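SVS_variant_AS1 (Streptomyces sp. CWA1, PDB 6TJA) probably catalyses the cyclisation of geranylgeranyl diphosphate to spiroviolene, as an engineered ancestral form of a bacterial diterpene cyclase. Local coordinates at residues 53-65 against 299-311. Numbering follows the deposited sequence.
Sequences ATHSADFFARFAP and RHGIRGNAEWGLR
The Phe59 ring turns its edge to one face of the Trp308 indole, with CD1 of Phe59 3.6 Å from CD2 of Trp308. The planes stand 80° apart, so this is a T-shaped stack. CB of Phe59 adds a CH-pi contact over the five-membered ring. Asn305 OD1 also lies at the Phe59 edge. Gly301 CA lies over the centre of the Phe63 ring, 3.3 Å from its centroid. Pro65 CG covers one face of the His300 imidazole, 3.8 Å from CD2 of His300. ND1 of that ring bonds to Glu18 O. The contact belongs to the all-helical class I terpene cyclase fold. It joins short helix 56-61 to the C-terminal part of helix 289-309. The axes of segments 56-61 and 299-309 approach to 9.2 Å and run roughly antiparallel (147°).

Thr54 O sits in the indole plane and accepts a hydrogen bond from Trp308 NE1, 3.0 Å away. His55 O takes a weak share of the same hydrogen. With chi1 at 165°, CG of Trp308 lies opposite the backbone N, and the indole reaches across to Phe59 and the carbonyls of Thr54 and His55. A leucine at Trp308 would probably leave Thr54 O without this donor and the Phe59 edge without an aromatic face.

Farther along, Gly304 CA comes within 3.9 Å of Arg62 CB. The polar side is a salt-bridge network. Arg303 holds Glu307 OE1 side-on, and Ser19 OG also bonds to that oxygen. Arg62 grips Asp58 OD2 through NE (3.0 Å) and NH2, while its NH1 reaches Glu307 OE2 in a weak 3.3 Å bond.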
loop_
_atom_site.group_PDB
_atom_site.type_symbol
_atom_site.label_atom_id
_atom_site.label_comp_id
_atom_site.label_asym_id
_atom_site.label_seq_id
_atom_site.Cartn_x
_atom_site.Cartn_y
_atom_site.Cartn_z
ATOM N N ALA A 53 14.946 8.663 24.087
ATOM C CA ALA A 53 14.993 7.508 25.006
ATOM C C ALA A 53 14.492 6.226 24.325
ATOM O O ALA A 53 14.687 5.146 24.907
ATOM C CB ALA A 53 14.180 7.817 26.259
ATOM N N THR A 54 13.848 6.287 23.152
ATOM C CA THR A 54 13.599 5.044 22.361
ATOM C C THR A 54 14.939 4.388 21.985
ATOM O O THR A 54 14.932 3.166 21.864
ATOM C CB THR A 54 12.767 5.259 21.090
ATOM O OG1 THR A 54 13.478 6.120 20.192
ATOM C CG2 THR A 54 11.382 5.790 21.404
ATOM N N HIS A 55 16.027 5.161 21.854
ATOM C CA HIS A 55 17.344 4.729 21.314
ATOM C C HIS A 55 17.109 4.035 19.977
ATOM O O HIS A 55 17.490 2.867 19.834
ATOM C CB HIS A 55 18.088 3.782 22.262
ATOM C CG HIS A 55 18.321 4.344 23.615
ATOM N ND1 HIS A 55 19.356 5.218 23.874
ATOM C CD2 HIS A 55 17.641 4.184 24.769
ATOM C CE1 HIS A 55 19.319 5.566 25.141
ATOM N NE2 HIS A 55 18.270 4.945 25.713
ATOM N N SER A 56 16.462 4.715 19.040
ATOM C CA SER A 56 16.109 4.085 17.754
ATOM C C SER A 56 17.373 3.892 16.908
ATOM O O SER A 56 17.367 3.005 16.055
ATOM C CB SER A 56 15.032 4.849 17.078
ATOM O OG SER A 56 13.850 4.766 17.866
ATOM N N ALA A 57 18.448 4.641 17.152
ATOM C CA ALA A 57 19.717 4.481 16.398
ATOM C C ALA A 57 20.380 3.174 16.835
ATOM O O ALA A 57 20.800 2.414 15.982
ATOM C CB ALA A 57 20.610 5.675 16.596
ATOM N N ASP A 58 20.318 2.855 18.117
ATOM C CA ASP A 58 20.770 1.546 18.652
ATOM C C ASP A 58 19.952 0.443 17.964
ATOM O O ASP A 58 20.525 -0.566 17.515
ATOM C CB ASP A 58 20.630 1.496 20.183
ATOM C CG ASP A 58 21.344 0.324 20.844
ATOM O OD1 ASP A 58 22.574 0.469 21.116
ATOM O OD2 ASP A 58 20.681 -0.725 21.073
ATOM N N PHE A 59 18.633 0.630 17.917
ATOM C CA PHE A 59 17.679 -0.328 17.312
ATOM C C PHE A 59 18.122 -0.621 15.873
ATOM O O PHE A 59 18.391 -1.777 15.594
ATOM C CB PHE A 59 16.253 0.209 17.423
ATOM C CG PHE A 59 15.208 -0.648 16.775
ATOM C CD1 PHE A 59 14.604 -1.661 17.484
ATOM C CD2 PHE A 59 14.827 -0.422 15.465
ATOM C CE1 PHE A 59 13.627 -2.444 16.887
ATOM C CE2 PHE A 59 13.834 -1.191 14.880
ATOM C CZ PHE A 59 13.251 -2.216 15.586
ATOM N N PHE A 60 18.190 0.364 14.979
ATOM C CA PHE A 60 18.348 0.062 13.541
ATOM C C PHE A 60 19.817 -0.220 13.193
ATOM O O PHE A 60 20.028 -0.889 12.175
ATOM C CB PHE A 60 17.748 1.131 12.637
ATOM C CG PHE A 60 17.409 0.558 11.278
ATOM C CD1 PHE A 60 16.391 -0.373 11.148
ATOM C CD2 PHE A 60 18.143 0.891 10.157
ATOM C CE1 PHE A 60 16.107 -0.950 9.919
ATOM C CE2 PHE A 60 17.820 0.357 8.923
ATOM C CZ PHE A 60 16.800 -0.554 8.805
ATOM N N ALA A 61 20.772 0.205 14.030
ATOM C CA ALA A 61 22.205 -0.140 13.916
ATOM C C ALA A 61 22.397 -1.657 14.066
ATOM O O ALA A 61 23.440 -2.198 13.626
ATOM C CB ALA A 61 22.991 0.648 14.950
ATOM N N ARG A 62 21.440 -2.321 14.708
ATOM C CA ARG A 62 21.366 -3.798 14.824
ATOM C C ARG A 62 20.750 -4.452 13.577
ATOM O O ARG A 62 21.014 -5.652 13.357
ATOM C CB ARG A 62 20.581 -4.174 16.073
ATOM C CG ARG A 62 21.233 -3.672 17.354
ATOM C CD ARG A 62 20.243 -3.912 18.483
ATOM N NE ARG A 62 20.730 -3.431 19.757
ATOM C CZ ARG A 62 21.576 -4.090 20.529
ATOM N NH1 ARG A 62 22.007 -5.288 20.173
ATOM N NH2 ARG A 62 21.982 -3.556 21.663
ATOM N N PHE A 63 19.999 -3.718 12.787
ATOM C CA PHE A 63 19.405 -4.244 11.575
ATOM C C PHE A 63 20.391 -4.199 10.426
ATOM O O PHE A 63 20.411 -5.061 9.628
ATOM C CB PHE A 63 18.167 -3.444 11.194
ATOM C CG PHE A 63 16.944 -3.840 11.924
ATOM C CD1 PHE A 63 16.913 -3.821 13.288
ATOM C CD2 PHE A 63 15.834 -4.252 11.246
ATOM C CE1 PHE A 63 15.798 -4.197 13.968
ATOM C CE2 PHE A 63 14.711 -4.635 11.916
ATOM C CZ PHE A 63 14.689 -4.598 13.277
ATOM N N ALA A 64 21.231 -3.182 10.398
ATOM C CA ALA A 64 22.200 -2.993 9.340
ATOM C C ALA A 64 23.569 -2.693 9.939
ATOM O O ALA A 64 24.084 -1.619 9.815
ATOM C CB ALA A 64 21.741 -1.871 8.451
ATOM N N PRO A 65 24.152 -3.675 10.582
ATOM C CA PRO A 65 25.397 -3.421 11.279
ATOM C C PRO A 65 26.668 -3.253 10.447
ATOM O O PRO A 65 27.644 -3.002 11.042
ATOM C CB PRO A 65 25.485 -4.576 12.256
ATOM C CG PRO A 65 24.750 -5.668 11.607
ATOM C CD PRO A 65 23.729 -5.072 10.700
ATOM N N ARG A 299 17.488 -11.578 9.568
ATOM C CA ARG A 299 17.985 -12.336 10.737
ATOM C C ARG A 299 18.446 -11.335 11.801
ATOM O O ARG A 299 17.983 -11.460 12.955
ATOM C CB ARG A 299 19.078 -13.316 10.306
ATOM C CG ARG A 299 18.591 -14.418 9.380
ATOM C CD ARG A 299 19.734 -15.252 8.827
ATOM N NE ARG A 299 20.324 -16.030 9.898
ATOM C CZ ARG A 299 20.022 -17.293 10.217
ATOM N NH1 ARG A 299 19.102 -17.959 9.548
ATOM N NH2 ARG A 299 20.626 -17.869 11.241
ATOM N N HIS A 300 19.290 -10.364 11.415
ATOM C CA HIS A 300 19.835 -9.311 12.315
ATOM C C HIS A 300 18.680 -8.533 12.940
ATOM O O HIS A 300 18.785 -8.188 14.120
ATOM C CB HIS A 300 20.772 -8.347 11.549
ATOM C CG HIS A 300 22.162 -8.847 11.392
ATOM N ND1 HIS A 300 22.844 -9.439 12.436
ATOM C CD2 HIS A 300 23.025 -8.800 10.353
ATOM C CE1 HIS A 300 24.078 -9.728 12.060
ATOM N NE2 HIS A 300 24.202 -9.375 10.778
ATOM N N GLY A 301 17.663 -8.211 12.132
ATOM C CA GLY A 301 16.439 -7.494 12.548
ATOM C C GLY A 301 15.665 -8.260 13.611
ATOM O O GLY A 301 15.402 -7.666 14.619
ATOM N N ILE A 302 15.338 -9.545 13.393
ATOM C CA ILE A 302 14.558 -10.374 14.355
ATOM C C ILE A 302 15.288 -10.339 15.702
ATOM O O ILE A 302 14.681 -9.955 16.697
ATOM C CB ILE A 302 14.365 -11.817 13.870
ATOM C CG1 ILE A 302 13.501 -11.903 12.610
ATOM C CG2 ILE A 302 13.802 -12.694 14.985
ATOM C CD1 ILE A 302 13.526 -13.267 11.949
ATOM N N ARG A 303 16.558 -10.724 15.704
ATOM C CA ARG A 303 17.430 -10.742 16.910
ATOM C C ARG A 303 17.540 -9.346 17.528
ATOM O O ARG A 303 17.372 -9.214 18.756
ATOM C CB ARG A 303 18.836 -11.227 16.539
ATOM C CG ARG A 303 19.799 -11.315 17.718
ATOM C CD ARG A 303 19.213 -11.975 18.957
ATOM N NE ARG A 303 20.258 -11.946 19.950
ATOM C CZ ARG A 303 20.812 -13.013 20.519
ATOM N NH1 ARG A 303 20.361 -14.236 20.276
ATOM N NH2 ARG A 303 21.799 -12.845 21.374
ATOM N N GLY A 304 17.840 -8.343 16.717
ATOM C CA GLY A 304 18.012 -6.952 17.181
ATOM C C GLY A 304 16.735 -6.406 17.792
ATOM O O GLY A 304 16.792 -5.770 18.878
ATOM N N ASN A 305 15.598 -6.600 17.124
ATOM C CA ASN A 305 14.284 -6.277 17.723
ATOM C C ASN A 305 14.152 -6.924 19.105
ATOM O O ASN A 305 13.791 -6.213 20.081
ATOM C CB ASN A 305 13.143 -6.741 16.843
ATOM C CG ASN A 305 11.817 -6.390 17.464
ATOM O OD1 ASN A 305 11.422 -5.231 17.410
ATOM N ND2 ASN A 305 11.166 -7.372 18.063
ATOM N N ALA A 306 14.413 -8.217 19.225
ATOM C CA ALA A 306 14.258 -8.932 20.520
ATOM C C ALA A 306 15.232 -8.357 21.560
ATOM O O ALA A 306 14.820 -8.087 22.708
ATOM C CB ALA A 306 14.452 -10.409 20.325
ATOM N N GLU A 307 16.477 -8.127 21.157
ATOM C CA GLU A 307 17.593 -7.767 22.074
ATOM C C GLU A 307 17.384 -6.319 22.521
ATOM O O GLU A 307 17.415 -6.062 23.726
ATOM C CB GLU A 307 18.964 -7.985 21.400
ATOM C CG GLU A 307 20.105 -8.050 22.385
ATOM C CD GLU A 307 21.423 -8.617 21.882
ATOM O OE1 GLU A 307 21.425 -9.749 21.336
ATOM O OE2 GLU A 307 22.459 -7.938 22.070
ATOM N N TRP A 308 17.162 -5.400 21.584
ATOM C CA TRP A 308 16.868 -3.974 21.907
ATOM C C TRP A 308 15.703 -3.916 22.910
ATOM O O TRP A 308 15.810 -3.145 23.871
ATOM C CB TRP A 308 16.597 -3.152 20.638
ATOM C CG TRP A 308 15.962 -1.821 20.881
ATOM C CD1 TRP A 308 16.577 -0.609 20.969
ATOM C CD2 TRP A 308 14.561 -1.579 21.067
ATOM N NE1 TRP A 308 15.651 0.370 21.192
ATOM C CE2 TRP A 308 14.404 -0.191 21.241
ATOM C CE3 TRP A 308 13.426 -2.395 21.078
ATOM C CZ2 TRP A 308 13.149 0.396 21.453
ATOM C CZ3 TRP A 308 12.186 -1.814 21.272
ATOM C CH2 TRP A 308 12.053 -0.438 21.477
ATOM N N GLY A 309 14.664 -4.733 22.707
ATOM C CA GLY A 309 13.543 -4.935 23.647
ATOM C C GLY A 309 13.988 -5.202 25.084
ATOM O O GLY A 309 13.459 -4.541 25.988
ATOM N N LEU A 310 14.935 -6.118 25.308
ATOM C CA LEU A 310 15.390 -6.497 26.676
ATOM C C LEU A 310 16.386 -5.482 27.289
ATOM O O LEU A 310 16.790 -5.728 28.437
ATOM C CB LEU A 310 16.022 -7.886 26.605
ATOM C CG LEU A 310 15.134 -9.024 26.106
ATOM C CD1 LEU A 310 15.992 -10.225 25.758
ATOM C CD2 LEU A 310 14.072 -9.400 27.129
ATOM N N ARG A 311 16.750 -4.386 26.598
ATOM C CA ARG A 311 17.661 -3.302 27.087
ATOM C C ARG A 311 17.035 -1.905 26.885
ATOM O O ARG A 311 16.088 -1.537 27.630
ATOM C CB ARG A 311 18.994 -3.333 26.319
ATOM C CG ARG A 311 19.581 -4.717 26.060
ATOM C CD ARG A 311 20.827 -4.659 25.185
ATOM N NE ARG A 311 21.531 -5.936 25.030
ATOM C CZ ARG A 311 22.361 -6.492 25.928
ATOM N NH1 ARG A 311 22.611 -5.901 27.086
ATOM N NH2 ARG A 311 22.933 -7.657 25.669
#